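Local coordinates for concanavalin A-like lectin protein kinase family protein (Theobroma cacao, PDB 6CTH) that probably transfers phosphate from ATP to protein substrates as a lectin receptor-like kinase, its kinase domain here holding an oxindole inhibitor and magnesium, at residues Gly213-Ser216 and Ile217-Lys220; Leu228-Pro231 and Trp232-Ser236. All blocks are in the same frame, centred on the assembly; numbering follows the deposited sequence.

Contact 1 (Gly213-Ser216 and Ile217-Lys220); sequences GRRS and IEPK
Arg-214 reaches across the turn to Pro-219 with its guanidinium NH1, which donates a hydrogen bond to Pro-219 O at 2.9 Å. The acceptor lies in the guanidinium plane, at its edge, and a weak second bond joins the same NH1 to Lys-220 O at 3.1 Å. The side chain can reach this far because it runs extended from CG to NE, bringing CG and CD against Pro-219 O. Arginine suits the place, having both a long apolar stem and N-H groups for backbone oxygens. On the other flank, Arg-215 CD packs 3.7 Å from Ile-217 CG1, the two side chains lying side by side and pointing the same way. Arg-215 NE and Glu-218 OE1 are oppositely charged but 4.2 Å apart, too far for a salt bridge, so any attraction is probably modest.

Within the turn, Glu-218 N bonds to Arg-215 O at 3.2 Å, and a water links Arg-215 N to Glu-218 O. Ser-216 OG is hydrogen-bonded to Gly-182 O, and Ser-216 N to the Glu-209 carboxylate. Gly-213, just past helix 196-212, has positive phi, which glycine accepts readily; the chain then folds into a type I beta turn, Arg-215 to Glu-218, in the kinase C-lobe.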
ATOM      1  N   GLY A 213      -2.406 -14.490  -0.753  1.00 37.24           N
ATOM      2  CA  GLY A 213      -3.740 -14.138  -0.316  1.00 38.41           C
ATOM      3  C   GLY A 213      -3.942 -14.164   1.182  1.00 38.00           C
ATOM      4  O   GLY A 213      -5.069 -14.343   1.637  1.00 40.45           O
ATOM      5  N   ARG A 214      -2.869 -13.998   1.958  1.00 38.60           N
ATOM      6  CA  ARG A 214      -2.897 -14.070   3.415  1.00 39.73           C
ATOM      7  C   ARG A 214      -2.386 -12.759   3.980  1.00 39.39           C
ATOM      8  O   ARG A 214      -1.365 -12.237   3.491  1.00 36.73           O
ATOM      9  CB  ARG A 214      -1.983 -15.175   3.924  1.00 41.88           C
ATOM     10  CG  ARG A 214      -2.486 -16.560   3.556  1.00 44.57           C
ATOM     11  CD  ARG A 214      -1.495 -17.628   3.964  1.00 46.94           C
ATOM     12  NE  ARG A 214      -1.847 -18.950   3.431  1.00 49.64           N
ATOM     13  CZ  ARG A 214      -2.739 -19.797   3.965  1.00 51.36           C
ATOM     14  NH1 ARG A 214      -3.431 -19.478   5.057  1.00 51.07           N
ATOM     15  NH2 ARG A 214      -2.948 -20.983   3.368  1.00 52.27           N
ATOM     16  N   ARG A 215      -3.108 -12.240   4.987  1.00 38.56           N
ATOM     17  CA  ARG A 215      -2.713 -11.032   5.647  1.00 38.95           C
ATOM     18  C   ARG A 215      -1.490 -11.261   6.547  1.00 38.74           C
ATOM     19  O   ARG A 215      -1.386 -12.302   7.251  1.00 38.45           O
ATOM     20  CB  ARG A 215      -3.909 -10.479   6.450  1.00 41.40           C
ATOM     21  CG  ARG A 215      -3.715  -9.049   6.912  1.00 44.31           C
ATOM     22  CD  ARG A 215      -4.880  -8.565   7.765  1.00 46.14           C
ATOM     23  NE  ARG A 215      -6.165  -8.580   7.092  1.00 48.48           N
ATOM     24  CZ  ARG A 215      -6.675  -7.600   6.349  1.00 49.40           C
ATOM     25  NH1 ARG A 215      -5.984  -6.499   6.088  1.00 50.28           N
ATOM     26  NH2 ARG A 215      -7.910  -7.728   5.851  1.00 50.83           N
ATOM     27  N   SER A 216      -0.584 -10.280   6.564  1.00 35.60           N
ATOM     28  CA  SER A 216       0.640 -10.333   7.358  1.00 35.92           C
ATOM     29  C   SER A 216       0.387 -10.728   8.821  1.00 37.24           C
ATOM     30  O   SER A 216       1.097 -11.601   9.327  1.00 37.57           O
ATOM     31  CB  SER A 216       1.338  -8.970   7.395  1.00 36.13           C
ATOM     32  OG  SER A 216       2.542  -9.076   8.132  1.00 36.07           O
ATOM     33  N   ILE A 217      -0.529 -10.009   9.448  1.00 36.80           N
ATOM     34  CA  ILE A 217      -0.815 -10.110  10.911  1.00 39.25           C
ATOM     35  C   ILE A 217      -1.816 -11.223  11.250  1.00 42.14           C
ATOM     36  O   ILE A 217      -2.051 -11.446  12.442  1.00 42.94           O
ATOM     37  CB  ILE A 217      -1.446  -8.816  11.513  1.00 39.46           C
ATOM     38  CG1 ILE A 217      -2.735  -8.418  10.797  1.00 40.52           C
ATOM     39  CG2 ILE A 217      -0.488  -7.624  11.477  1.00 38.89           C
ATOM     40  CD1 ILE A 217      -3.640  -7.466  11.578  1.00 41.03           C
ATOM     41  N   GLU A 218      -2.495 -11.798  10.251  1.00 44.52           N
ATOM     42  CA  GLU A 218      -3.627 -12.781  10.476  1.00 48.35           C
ATOM     43  C   GLU A 218      -3.645 -13.748   9.309  1.00 47.92           C
ATOM     44  O   GLU A 218      -4.533 -13.682   8.445  1.00 47.43           O
ATOM     45  CB  GLU A 218      -4.987 -12.038  10.510  1.00 52.59           C
ATOM     46  CG  GLU A 218      -6.235 -12.931  10.693  1.00 56.42           C
ATOM     47  CD  GLU A 218      -7.575 -12.196  10.678  1.00 59.02           C
ATOM     48  OE1 GLU A 218      -7.754 -11.142  10.000  1.00 59.42           O
ATOM     49  OE2 GLU A 218      -8.483 -12.737  11.337  1.00 62.43           O
ATOM     50  N   PRO A 219      -2.592 -14.571   9.183  1.00 47.94           N
ATOM     51  CA  PRO A 219      -2.515 -15.386   7.967  1.00 49.62           C
ATOM     52  C   PRO A 219      -3.518 -16.572   7.880  1.00 51.77           C
ATOM     53  O   PRO A 219      -3.676 -17.150   6.791  1.00 52.18           O
ATOM     54  CB  PRO A 219      -1.036 -15.846   7.937  1.00 49.74           C
ATOM     55  CG  PRO A 219      -0.616 -15.808   9.385  1.00 48.85           C
ATOM     56  CD  PRO A 219      -1.430 -14.752  10.073  1.00 48.31           C
ATOM     57  N   LYS A 220      -4.161 -16.931   8.994  1.00 54.35           N
ATOM     58  CA  LYS A 220      -5.199 -17.977   9.008  1.00 56.98           C
ATOM     59  C   LYS A 220      -4.653 -19.332   8.519  1.00 57.71           C
ATOM     60  O   LYS A 220      -5.217 -19.928   7.596  1.00 58.16           O
ATOM     61  CB  LYS A 220      -6.417 -17.569   8.150  1.00 59.63           C
ATOM     62  CG  LYS A 220      -7.279 -16.454   8.725  1.00 61.67           C
ATOM     63  CD  LYS A 220      -8.182 -15.883   7.627  1.00 63.23           C
ATOM     64  CE  LYS A 220      -9.244 -14.944   8.188  1.00 65.09           C
ATOM     65  NZ  LYS A 220     -10.096 -14.321   7.125  1.00 65.53           N
TER
HETATM   66  O   HOH W   1      -5.523 -13.604   5.901  1.00 43.37           O

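Contact 2 (Leu228-Pro231 and Trp232-Ser236)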
ATOM      1  N   LEU A 228       2.488 -15.333  11.927  1.00 45.63           N
ATOM      2  CA  LEU A 228       2.766 -14.309  10.929  1.00 43.95           C
ATOM      3  C   LEU A 228       3.184 -14.851   9.587  1.00 42.48           C
ATOM      4  O   LEU A 228       3.843 -15.874   9.466  1.00 42.02           O
ATOM      5  CB  LEU A 228       3.858 -13.355  11.429  1.00 43.97           C
ATOM      6  CG  LEU A 228       3.598 -12.532  12.692  1.00 45.10           C
ATOM      7  CD1 LEU A 228       4.857 -11.751  12.985  1.00 45.99           C
ATOM      8  CD2 LEU A 228       2.442 -11.557  12.555  1.00 46.30           C
ATOM      9  N   LEU A 229       2.906 -14.049   8.558  1.00 38.87           N
ATOM     10  CA  LEU A 229       3.211 -14.433   7.193  1.00 38.88           C
ATOM     11  C   LEU A 229       4.664 -14.617   6.840  1.00 38.63           C
ATOM     12  O   LEU A 229       5.006 -15.618   6.215  1.00 40.58           O
ATOM     13  CB  LEU A 229       2.617 -13.373   6.218  1.00 37.95           C
ATOM     14  CG  LEU A 229       2.720 -13.688   4.723  1.00 37.92           C
ATOM     15  CD1 LEU A 229       1.993 -14.948   4.362  1.00 39.32           C
ATOM     16  CD2 LEU A 229       2.105 -12.518   3.963  1.00 37.89           C
ATOM     17  N   VAL A 230       5.524 -13.641   7.145  1.00 37.52           N
ATOM     18  CA  VAL A 230       6.869 -13.650   6.634  1.00 37.79           C
ATOM     19  C   VAL A 230       7.667 -14.890   7.128  1.00 38.43           C
ATOM     20  O   VAL A 230       8.328 -15.530   6.321  1.00 37.81           O
ATOM     21  CB  VAL A 230       7.603 -12.311   6.923  1.00 38.44           C
ATOM     22  CG1 VAL A 230       9.084 -12.368   6.652  1.00 38.72           C
ATOM     23  CG2 VAL A 230       6.966 -11.171   6.095  1.00 37.39           C
ATOM     24  N   PRO A 231       7.599 -15.208   8.421  1.00 38.97           N
ATOM     25  CA  PRO A 231       8.350 -16.425   8.872  1.00 40.65           C
ATOM     26  C   PRO A 231       7.875 -17.698   8.203  1.00 40.97           C
ATOM     27  O   PRO A 231       8.705 -18.544   7.882  1.00 43.23           O
ATOM     28  CB  PRO A 231       8.077 -16.499  10.367  1.00 40.92           C
ATOM     29  CG  PRO A 231       7.676 -15.145  10.775  1.00 40.79           C
ATOM     30  CD  PRO A 231       7.067 -14.467   9.565  1.00 39.50           C
ATOM     31  N   TRP A 232       6.576 -17.835   7.966  1.00 40.48           N
ATOM     32  CA  TRP A 232       6.057 -19.014   7.279  1.00 41.51           C
ATOM     33  C   TRP A 232       6.506 -19.069   5.839  1.00 40.74           C
ATOM     34  O   TRP A 232       6.867 -20.114   5.350  1.00 40.09           O
ATOM     35  CB  TRP A 232       4.528 -19.047   7.364  1.00 43.24           C
ATOM     36  CG  TRP A 232       3.879 -20.123   6.596  1.00 46.26           C
ATOM     37  CD1 TRP A 232       3.694 -21.426   6.995  1.00 48.71           C
ATOM     38  CD2 TRP A 232       3.269 -20.011   5.306  1.00 47.42           C
ATOM     39  NE1 TRP A 232       3.005 -22.128   6.019  1.00 49.36           N
ATOM     40  CE2 TRP A 232       2.730 -21.282   4.980  1.00 49.80           C
ATOM     41  CE3 TRP A 232       3.109 -18.967   4.401  1.00 48.91           C
ATOM     42  CZ2 TRP A 232       2.050 -21.528   3.779  1.00 50.79           C
ATOM     43  CZ3 TRP A 232       2.434 -19.215   3.191  1.00 49.85           C
ATOM     44  CH2 TRP A 232       1.917 -20.493   2.900  1.00 50.38           C
ATOM     45  N   VAL A 233       6.518 -17.916   5.135  1.00 39.09           N
ATOM     46  CA  VAL A 233       7.052 -17.897   3.770  1.00 38.56           C
ATOM     47  C   VAL A 233       8.536 -18.250   3.768  1.00 39.52           C
ATOM     48  O   VAL A 233       8.998 -19.062   2.932  1.00 39.98           O
ATOM     49  CB  VAL A 233       6.765 -16.552   3.021  1.00 37.53           C
ATOM     50  CG1 VAL A 233       7.377 -16.573   1.630  1.00 37.04           C
ATOM     51  CG2 VAL A 233       5.270 -16.330   2.894  1.00 37.61           C
ATOM     52  N   TRP A 234       9.297 -17.714   4.722  1.00 39.63           N
ATOM     53  CA  TRP A 234      10.729 -17.975   4.740  1.00 40.90           C
ATOM     54  C   TRP A 234      10.981 -19.490   5.015  1.00 42.60           C
ATOM     55  O   TRP A 234      11.800 -20.118   4.331  1.00 41.88           O
ATOM     56  CB  TRP A 234      11.460 -17.061   5.745  1.00 40.66           C
ATOM     57  CG  TRP A 234      12.806 -16.734   5.286  1.00 41.48           C
ATOM     58  CD1 TRP A 234      13.785 -17.632   4.907  1.00 42.70           C
ATOM     59  CD2 TRP A 234      13.392 -15.437   5.150  1.00 41.15           C
ATOM     60  NE1 TRP A 234      14.909 -16.953   4.491  1.00 43.44           N
ATOM     61  CE2 TRP A 234      14.698 -15.613   4.628  1.00 42.38           C
ATOM     62  CE3 TRP A 234      12.949 -14.149   5.395  1.00 41.51           C
ATOM     63  CZ2 TRP A 234      15.577 -14.531   4.367  1.00 41.88           C
ATOM     64  CZ3 TRP A 234      13.825 -13.056   5.085  1.00 40.76           C
ATOM     65  CH2 TRP A 234      15.110 -13.270   4.595  1.00 41.29           C
ATOM     66  N   GLU A 235      10.233 -20.058   5.949  1.00 45.16           N
ATOM     67  CA  GLU A 235      10.364 -21.471   6.257  1.00 48.51           C
ATOM     68  C   GLU A 235       9.986 -22.290   5.030  1.00 48.97           C
ATOM     69  O   GLU A 235      10.647 -23.257   4.707  1.00 49.35           O
ATOM     70  CB  GLU A 235       9.490 -21.845   7.453  1.00 51.02           C
ATOM     71  CG  GLU A 235       9.742 -23.229   8.024  1.00 55.20           C
ATOM     72  CD  GLU A 235       8.640 -23.674   8.968  1.00 57.44           C
ATOM     73  OE1 GLU A 235       7.562 -24.076   8.488  1.00 60.76           O
ATOM     74  OE2 GLU A 235       8.855 -23.619  10.190  1.00 61.16           O
ATOM     75  N   SER A 236       8.933 -21.894   4.331  1.00 48.04           N
ATOM     76  CA  SER A 236       8.521 -22.628   3.143  1.00 49.42           C
ATOM     77  C   SER A 236       9.587 -22.593   2.058  1.00 50.46           C
ATOM     78  O   SER A 236       9.828 -23.586   1.390  1.00 51.15           O
ATOM     79  CB  SER A 236       7.207 -22.099   2.589  1.00 49.44           C
ATOM     80  OG  SER A 236       6.143 -22.359   3.471  1.00 50.56           O
TER
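Leu-229, Val-230 and Pro-231 each give their backbone oxygen to the N-H four residues on, the regular alpha-helical pattern, with Val-233 N to Leu-229 O at 3.0 Å, Trp-234 N to Val-230 O at 2.9 Å and Glu-235 N to Pro-231 O at 2.9 Å. Pro-231 is well placed in the first turn, where its missing N-H costs the helix no internal bond.

Along one flank, Leu-229 and Val-233 lie side by side, and CD1 of the leucine touches CG2 of the valine at 3.8 Å. That methyl stands beside the backbone N of Val-233, anti to the carbonyl carbon, and so faces back toward the preceding turn. Leu-229 CD1 also meets CE3 of Trp-232 at 4.2 Å, the two side chains crossing at a slant. Branched aliphatic residues fit here because this flank is buried: both rest on Leu-208 of helix 196-212, and Val-233 further meets Val-263 and Leu-267 of helix 256-269.

Ser-236 OG sits over the centre of one face of the Trp-232 ring, 3.9 Å above its plane, and bonds back to Trp-232 O at 3.0 Å. Ser-236 N binds the same oxygen, so two donors grip it from opposite faces of its plane. Serine suits this buried place because its short hydroxyl can give its hydrogen to the helix's own backbone. Trp-232 also forms a cation-pi pair with Arg-214.

Val-230 CG1 lies at the edge of the Trp-234 ring, near its plane, 4.4 Å from CE3, a loose apolar contact; Trp-234 NE1 bonds to Pro-297 O and the ring meets His-271 edge-to-face. Leu-228 occupies the N-cap position, and the segment forms the opening turns of an amphipathic helix packed against other helices of the protein kinase C-lobe.

In the fold
Contact 1 comes first along the chain, in the loop after helix 196-212, and contact 2 follows at the start of helix 229-238. Their centres are about 11 Å apart, on the same side of the chain's centre. They meet directly: Ser-216 O and Leu-229 N, 3.1 Å apart, probably form a hydrogen bond, and Pro-219 CG packs near Leu-228 C. The turn thus supplies an acceptor to the first turn of the helix, where backbone N-H groups lack partners within the helix. Both belong to the helical C-lobe of the kinase domain; the Arg-215 side chain in contact 1 is about 11 Å from the bound inhibitor, so this is structural packing outside the ATP cleft.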